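Local atomic coordinates of cystathionine gamma-synthase (Xanthomonas oryzae pv. oryzae KACC 10331, PDB entry 6LD7), a protein that binds pyridoxal 5'-phosphate and probably makes cystathionine in the methionine biosynthesis pathway. Residues 45-48 and 52-55; 63-68 and 81-86. The protein carries 1 engineered substitution. All coordinates share one frame; numbering follows the deposited sequence.

Contact 1 of 2, residues 45-48 and 52-55; sequences SFDG and KRQY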
ATOM      1  N   SER C  45      16.690  10.802  10.386  1.00 32.63           N
ATOM      2  CA  SER C  45      17.746  10.986  11.381  1.00 34.35           C
ATOM      3  C   SER C  45      18.557  12.203  10.947  1.00 36.02           C
ATOM      4  O   SER C  45      18.562  12.569   9.720  1.00 33.33           O
ATOM      5  CB  SER C  45      18.600   9.744  11.520  1.00 33.85           C
ATOM      6  OG  SER C  45      19.245   9.457  10.275  1.00 33.92           O
ATOM      7  N   PHE C  46      19.106  12.895  11.935  1.00 34.34           N
ATOM      8  CA  PHE C  46      20.270  13.800  11.792  1.00 37.20           C
ATOM      9  C   PHE C  46      21.535  12.984  11.495  1.00 39.15           C
ATOM     10  O   PHE C  46      21.653  11.820  11.887  1.00 37.26           O
ATOM     11  CB  PHE C  46      20.406  14.645  13.033  1.00 37.81           C
ATOM     12  CG  PHE C  46      19.529  15.854  13.020  1.00 37.02           C
ATOM     13  CD1 PHE C  46      18.185  15.738  12.687  1.00 42.24           C
ATOM     14  CD2 PHE C  46      20.067  17.107  13.309  1.00 40.14           C
ATOM     15  CE1 PHE C  46      17.406  16.895  12.596  1.00 45.42           C
ATOM     16  CE2 PHE C  46      19.288  18.256  13.202  1.00 40.24           C
ATOM     17  CZ  PHE C  46      17.952  18.133  12.894  1.00 38.90           C
ATOM     18  N   ASP C  47      22.439  13.545  10.700  1.00 44.24           N
ATOM     19  CA  ASP C  47      23.723  12.871  10.382  1.00 48.42           C
ATOM     20  C   ASP C  47      24.756  13.298  11.431  1.00 45.71           C
ATOM     21  O   ASP C  47      25.579  14.176  11.113  1.00 50.47           O
ATOM     22  CB  ASP C  47      24.159  13.286   8.975  1.00 53.55           C
ATOM     23  CG  ASP C  47      25.346  12.487   8.456  1.00 54.67           C
ATOM     24  OD1 ASP C  47      25.640  11.417   9.018  1.00 54.37           O
ATOM     25  OD2 ASP C  47      25.929  12.925   7.461  1.00 62.55           O
ATOM     26  N   GLY C  48      24.615  12.814  12.651  1.00 45.88           N
ATOM     27  CA  GLY C  48      25.342  13.274  13.863  1.00 42.27           C
ATOM     28  C   GLY C  48      24.806  14.595  14.424  1.00 44.42           C
ATOM     29  O   GLY C  48      23.989  15.329  13.758  1.00 41.56           O
ATOM     30  N   LYS C  52      21.437  18.337  10.129  1.00 44.98           N
ATOM     31  CA  LYS C  52      20.152  18.038   9.476  1.00 48.44           C
ATOM     32  C   LYS C  52      20.502  17.528   8.077  1.00 43.82           C
ATOM     33  O   LYS C  52      21.253  18.160   7.425  1.00 42.36           O
ATOM     34  CB  LYS C  52      19.250  19.275   9.423  1.00 46.43           C
ATOM     35  CG  LYS C  52      17.783  18.974   9.111  1.00 54.10           C
ATOM     36  CD  LYS C  52      16.943  20.260   8.973  1.00 57.43           C
ATOM     37  CE  LYS C  52      16.174  20.342   7.680  1.00 67.35           C
ATOM     38  NZ  LYS C  52      17.072  20.192   6.517  1.00 63.40           N
ATOM     39  N   ARG C  53      19.917  16.412   7.661  1.00 40.52           N
ATOM     40  CA  ARG C  53      20.018  15.912   6.278  1.00 40.56           C
ATOM     41  C   ARG C  53      19.122  16.751   5.366  1.00 42.25           C
ATOM     42  O   ARG C  53      18.375  17.687   5.870  1.00 41.32           O
ATOM     43  CB  ARG C  53      19.576  14.455   6.270  1.00 40.85           C
ATOM     44  CG  ARG C  53      20.489  13.565   7.097  1.00 39.97           C
ATOM     45  CD  ARG C  53      20.002  12.156   6.890  1.00 36.30           C
ATOM     46  NE  ARG C  53      20.480  11.303   7.967  1.00 37.54           N
ATOM     47  CZ  ARG C  53      21.589  10.633   7.852  1.00 39.98           C
ATOM     48  NH1 ARG C  53      22.342  10.805   6.788  1.00 41.34           N
ATOM     49  NH2 ARG C  53      21.989   9.822   8.795  1.00 37.12           N
ATOM     50  N   GLN C  54      19.046  16.357   4.096  1.00 39.99           N
ATOM     51  CA  GLN C  54      18.158  17.086   3.172  1.00 39.19           C
ATOM     52  C   GLN C  54      16.694  17.033   3.712  1.00 36.49           C
ATOM     53  O   GLN C  54      15.964  17.988   3.567  1.00 32.29           O
ATOM     54  CB  GLN C  54      18.339  16.447   1.782  1.00 41.32           C
ATOM     55  CG  GLN C  54      17.393  17.085   0.784  1.00 42.18           C
ATOM     56  CD  GLN C  54      17.483  16.443  -0.575  1.00 48.80           C
ATOM     57  OE1 GLN C  54      16.894  16.987  -1.480  1.00 51.05           O
ATOM     58  NE2 GLN C  54      18.087  15.263  -0.713  1.00 43.72           N
ATOM     59  N   TYR C  55      16.232  15.880   4.185  1.00 32.97           N
ATOM     60  CA  TYR C  55      14.870  15.667   4.728  1.00 34.12           C
ATOM     61  C   TYR C  55      14.998  15.556   6.233  1.00 35.00           C
ATOM     62  O   TYR C  55      15.996  14.918   6.705  1.00 38.07           O
ATOM     63  CB  TYR C  55      14.245  14.431   4.077  1.00 31.32           C
ATOM     64  CG  TYR C  55      14.013  14.651   2.607  1.00 32.39           C
ATOM     65  CD1 TYR C  55      12.964  15.459   2.189  1.00 35.00           C
ATOM     66  CD2 TYR C  55      14.839  14.090   1.643  1.00 33.47           C
ATOM     67  CE1 TYR C  55      12.780  15.730   0.842  1.00 35.61           C
ATOM     68  CE2 TYR C  55      14.680  14.376   0.282  1.00 35.62           C
ATOM     69  CZ  TYR C  55      13.593  15.150  -0.106  1.00 35.25           C
ATOM     70  OH  TYR C  55      13.309  15.373  -1.423  1.00 37.99           O
TER
HETATM   71  O   HOH W   1      17.617  15.155   9.073  1.00 37.07           O
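Arg-53 grips Ser-45 side-on through two nitrogens. NE of Arg-53 donates to the carbonyl O of Ser-45 at 2.9 Å, from well above the carbonyl plane. It also donates to Ser-45 OG, and NH2 of Arg-53 reaches the same OG at 3.1 Å. These bonds are all bent, none straighter than 140°. A water accepts from the backbone N of Arg-53, its oxygen 3.0 Å away, and donates to the carbonyl O atoms of Ser-45 and Tyr-55, tying the two chain runs together.

The charged contact is looser. The carboxylate of Asp-47 stacks on the guanidinium of Arg-53, their planes 18° apart. OD1 of Asp-47 lies 4.0 Å from NH2 of Arg-53, a long salt bridge with no N-H aimed at it.

The apolar part is a CH-pi contact. CA of Lys-52 sits over the centre of one face of the Phe-46 ring, 3.9 Å from its centroid. CG of Phe-46 lies beside its own backbone N (chi1 -84°), which swings the ring back under Lys-52.

Within the loop, one arginine and one water join irregular backbone. Ser-45 OG also bonds to Asp-26 of a neighbouring subunit, so this loop lies at a subunit interface.

Contact 2 of 2, residues 63-68 and 81-86; sequences PTRDLL and GVITST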
ATOM      1  N   PRO C  63      10.826  12.641  -0.014  1.00 30.84           N
ATOM      2  CA  PRO C  63      11.357  12.404  -1.358  1.00 30.26           C
ATOM      3  C   PRO C  63      10.361  11.791  -2.340  1.00 26.65           C
ATOM      4  O   PRO C  63      10.452  12.106  -3.527  1.00 27.89           O
ATOM      5  CB  PRO C  63      12.551  11.456  -1.176  1.00 31.06           C
ATOM      6  CG  PRO C  63      12.397  10.931   0.195  1.00 32.25           C
ATOM      7  CD  PRO C  63      11.564  11.900   1.017  1.00 31.79           C
ATOM      8  N   THR C  64       9.470  10.927  -1.897  1.00 27.23           N
ATOM      9  CA  THR C  64       8.458  10.321  -2.819  1.00 28.26           C
ATOM     10  C   THR C  64       7.509  11.429  -3.324  1.00 29.18           C
ATOM     11  O   THR C  64       7.199  11.496  -4.540  1.00 25.23           O
ATOM     12  CB  THR C  64       7.706   9.198  -2.115  1.00 28.83           C
ATOM     13  OG1 THR C  64       8.713   8.223  -1.778  1.00 25.54           O
ATOM     14  CG2 THR C  64       6.596   8.686  -3.012  1.00 29.58           C
ATOM     15  N   ARG C  65       7.066  12.291  -2.408  1.00 25.34           N
ATOM     16  CA  ARG C  65       6.178  13.422  -2.756  1.00 27.26           C
ATOM     17  C   ARG C  65       6.906  14.404  -3.729  1.00 27.94           C
ATOM     18  O   ARG C  65       6.313  14.838  -4.683  1.00 27.46           O
ATOM     19  CB  ARG C  65       5.657  14.090  -1.485  1.00 28.45           C
ATOM     20  CG  ARG C  65       4.566  15.102  -1.794  1.00 30.34           C
ATOM     21  CD  ARG C  65       3.729  15.503  -0.592  1.00 33.75           C
ATOM     22  NE  ARG C  65       4.578  16.181   0.251  1.00 32.24           N
ATOM     23  CZ  ARG C  65       4.833  15.886   1.542  1.00 33.10           C
ATOM     24  NH1 ARG C  65       4.146  15.045   2.301  1.00 30.10           N
ATOM     25  NH2 ARG C  65       5.771  16.608   2.090  1.00 36.43           N
ATOM     26  N   ASP C  66       8.175  14.722  -3.453  1.00 28.29           N
ATOM     27  CA  ASP C  66       8.997  15.651  -4.223  1.00 29.87           C
ATOM     28  C   ASP C  66       9.249  15.096  -5.630  1.00 29.97           C
ATOM     29  O   ASP C  66       9.337  15.872  -6.521  1.00 28.28           O
ATOM     30  CB  ASP C  66      10.327  15.928  -3.546  1.00 31.31           C
ATOM     31  CG  ASP C  66      10.165  16.928  -2.416  1.00 36.15           C
ATOM     32  OD1 ASP C  66       9.071  17.497  -2.285  1.00 41.53           O
ATOM     33  OD2 ASP C  66      11.066  17.011  -1.612  1.00 41.59           O
ATOM     34  N   LEU C  67       9.358  13.806  -5.830  1.00 31.21           N
ATOM     35  CA  LEU C  67       9.491  13.298  -7.211  1.00 32.46           C
ATOM     36  C   LEU C  67       8.264  13.693  -7.997  1.00 29.44           C
ATOM     37  O   LEU C  67       8.411  13.907  -9.112  1.00 26.10           O
ATOM     38  CB  LEU C  67       9.510  11.792  -7.194  1.00 36.51           C
ATOM     39  CG  LEU C  67      10.836  11.128  -7.396  1.00 44.71           C
ATOM     40  CD1 LEU C  67      10.592   9.621  -7.244  1.00 49.61           C
ATOM     41  CD2 LEU C  67      11.385  11.489  -8.761  1.00 44.51           C
ATOM     42  N   LEU C  68       7.068  13.563  -7.415  1.00 24.70           N
ATOM     43  CA  LEU C  68       5.856  13.904  -8.139  1.00 23.79           C
ATOM     44  C   LEU C  68       5.848  15.421  -8.392  1.00 24.72           C
ATOM     45  O   LEU C  68       5.474  15.868  -9.477  1.00 24.07           O
ATOM     46  CB  LEU C  68       4.629  13.413  -7.380  1.00 21.52           C
ATOM     47  CG  LEU C  68       3.307  13.812  -7.984  1.00 22.87           C
ATOM     48  CD1 LEU C  68       3.136  13.159  -9.359  1.00 24.68           C
ATOM     49  CD2 LEU C  68       2.142  13.373  -7.097  1.00 24.97           C
ATOM     50  N   GLY C  81       7.077  22.220  -7.823  1.00 29.28           N
ATOM     51  CA  GLY C  81       5.705  21.789  -7.542  1.00 28.25           C
ATOM     52  C   GLY C  81       5.512  21.464  -6.079  1.00 29.75           C
ATOM     53  O   GLY C  81       6.439  20.947  -5.474  1.00 32.20           O
ATOM     54  N   VAL C  82       4.333  21.769  -5.557  1.00 26.94           N
ATOM     55  CA  VAL C  82       3.912  21.354  -4.211  1.00 27.27           C
ATOM     56  C   VAL C  82       2.736  20.422  -4.405  1.00 26.36           C
ATOM     57  O   VAL C  82       1.855  20.772  -5.167  1.00 24.15           O
ATOM     58  CB  VAL C  82       3.538  22.578  -3.361  1.00 27.20           C
ATOM     59  CG1 VAL C  82       3.091  22.209  -1.986  1.00 29.18           C
ATOM     60  CG2 VAL C  82       4.729  23.463  -3.230  1.00 28.77           C
ATOM     61  N   ILE C  83       2.728  19.318  -3.669  1.00 24.33           N
ATOM     62  CA  ILE C  83       1.679  18.280  -3.737  1.00 24.43           C
ATOM     63  C   ILE C  83       0.815  18.375  -2.464  1.00 25.27           C
ATOM     64  O   ILE C  83       1.343  18.210  -1.337  1.00 29.18           O
ATOM     65  CB  ILE C  83       2.339  16.899  -3.926  1.00 23.16           C
ATOM     66  CG1 ILE C  83       3.231  16.797  -5.191  1.00 25.87           C
ATOM     67  CG2 ILE C  83       1.269  15.819  -3.959  1.00 25.10           C
ATOM     68  CD1 ILE C  83       2.571  17.139  -6.493  1.00 23.65           C
ATOM     69  N   THR C  84      -0.504  18.464  -2.636  1.00 24.83           N
ATOM     70  CA  THR C  84      -1.469  18.643  -1.545  1.00 25.11           C
ATOM     71  C   THR C  84      -2.287  17.386  -1.394  1.00 25.48           C
ATOM     72  O   THR C  84      -2.403  16.551  -2.349  1.00 25.10           O
ATOM     73  CB  THR C  84      -2.285  19.935  -1.795  1.00 27.45           C
ATOM     74  OG1 THR C  84      -3.006  19.824  -3.027  1.00 25.17           O
ATOM     75  CG2 THR C  84      -1.380  21.154  -1.846  1.00 26.25           C
ATOM     76  N   SER C  85      -2.950  17.289  -0.269  1.00 23.80           N
ATOM     77  CA  SER C  85      -3.814  16.135   0.021  1.00 29.00           C
ATOM     78  C   SER C  85      -5.082  16.134  -0.832  1.00 27.39           C
ATOM     79  O   SER C  85      -5.581  15.033  -1.036  1.00 30.71           O
ATOM     80  CB  SER C  85      -4.141  16.086   1.512  1.00 29.91           C
ATOM     81  OG  SER C  85      -4.862  17.274   1.777  1.00 41.75           O
ATOM     82  N   THR C  86      -5.526  17.272  -1.364  1.00 26.44           N
ATOM     83  CA  THR C  86      -6.634  17.341  -2.334  1.00 25.66           C
ATOM     84  C   THR C  86      -6.449  18.492  -3.293  1.00 25.25           C
ATOM     85  O   THR C  86      -5.623  19.457  -3.022  1.00 24.50           O
ATOM     86  CB  THR C  86      -7.951  17.533  -1.573  1.00 29.52           C
ATOM     87  OG1 THR C  86      -8.038  18.809  -0.949  1.00 28.08           O
ATOM     88  CG2 THR C  86      -8.150  16.490  -0.485  1.00 28.69           C
TER
HETATM   89  O   HOH W   2       5.086  18.779  -2.023  1.00 25.88           O
HETATM   90  O   HOH W   3       6.877  18.460  -3.760  1.00 40.04           O
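Ile-83 points from the strand at helix 63-76, and its side chain packs against Arg-65 and Leu-68. CB of Ile-83 lies 3.6 Å from CG of Arg-65, with CD of Arg-65 slightly farther. CG2 also meets CG of Arg-65, at 4.0 Å, and comes near CD2 of Leu-68. CG1 lies beside the backbone N of Ile-83 (chi1 -58°). This carries it toward the helix, 3.7 Å from the carbonyl O of Arg-65. The tip, CD1, packs on the branch of Leu-68, 3.7 Å from CG and 3.8 Å from CD2. The two side chains cross at nearly a right angle.

Arg-65 gives Ile-83 its aliphatic part. Its CD passes 3.7 Å from the carbonyl O of Ile-83. A bend at chi3 (66°) then turns NE and the guanidinium off, and NH1 bonds to O of Gly-244 and NH2 to O of Thr-58. One water accepts from N of Ile-83 and, weakly, from NE of Arg-65. Another donates to OD1 of Asp-66 and O of Gly-81.

Helix 63-76 packs on strand 80-84, an outermost strand of the seven-stranded sheet of the large domain, consistent with a fold type I PLP-dependent enzyme. Direct contact is mostly between carbons, while polar groups meet through water. The arginine thus lends its methylenes to a buried interface and keeps its charged end bonded to backbone carbonyls.

Overall arrangement
Contact 2 is buried, its centre about 16 Å from the centre of the chain; that of contact 1 is about 36 Å from it. Contact 1 is partly exposed and lies on the long loop that precedes helix 63-76. Contact 1 joins two parts of that loop. Contact 2 joins the helix to an outermost strand of the large sheet. Each uses an arginine: by its polar end in contact 1, by its methylenes in contact 2. The contacts follow one another along the chain, with centres about 20 Å apart. Tyr-55 OH of contact 1 reaches OD2 of Asp-66 in contact 2 at 2.8 Å, probably a hydrogen bond. Both touch the same neighbouring subunit.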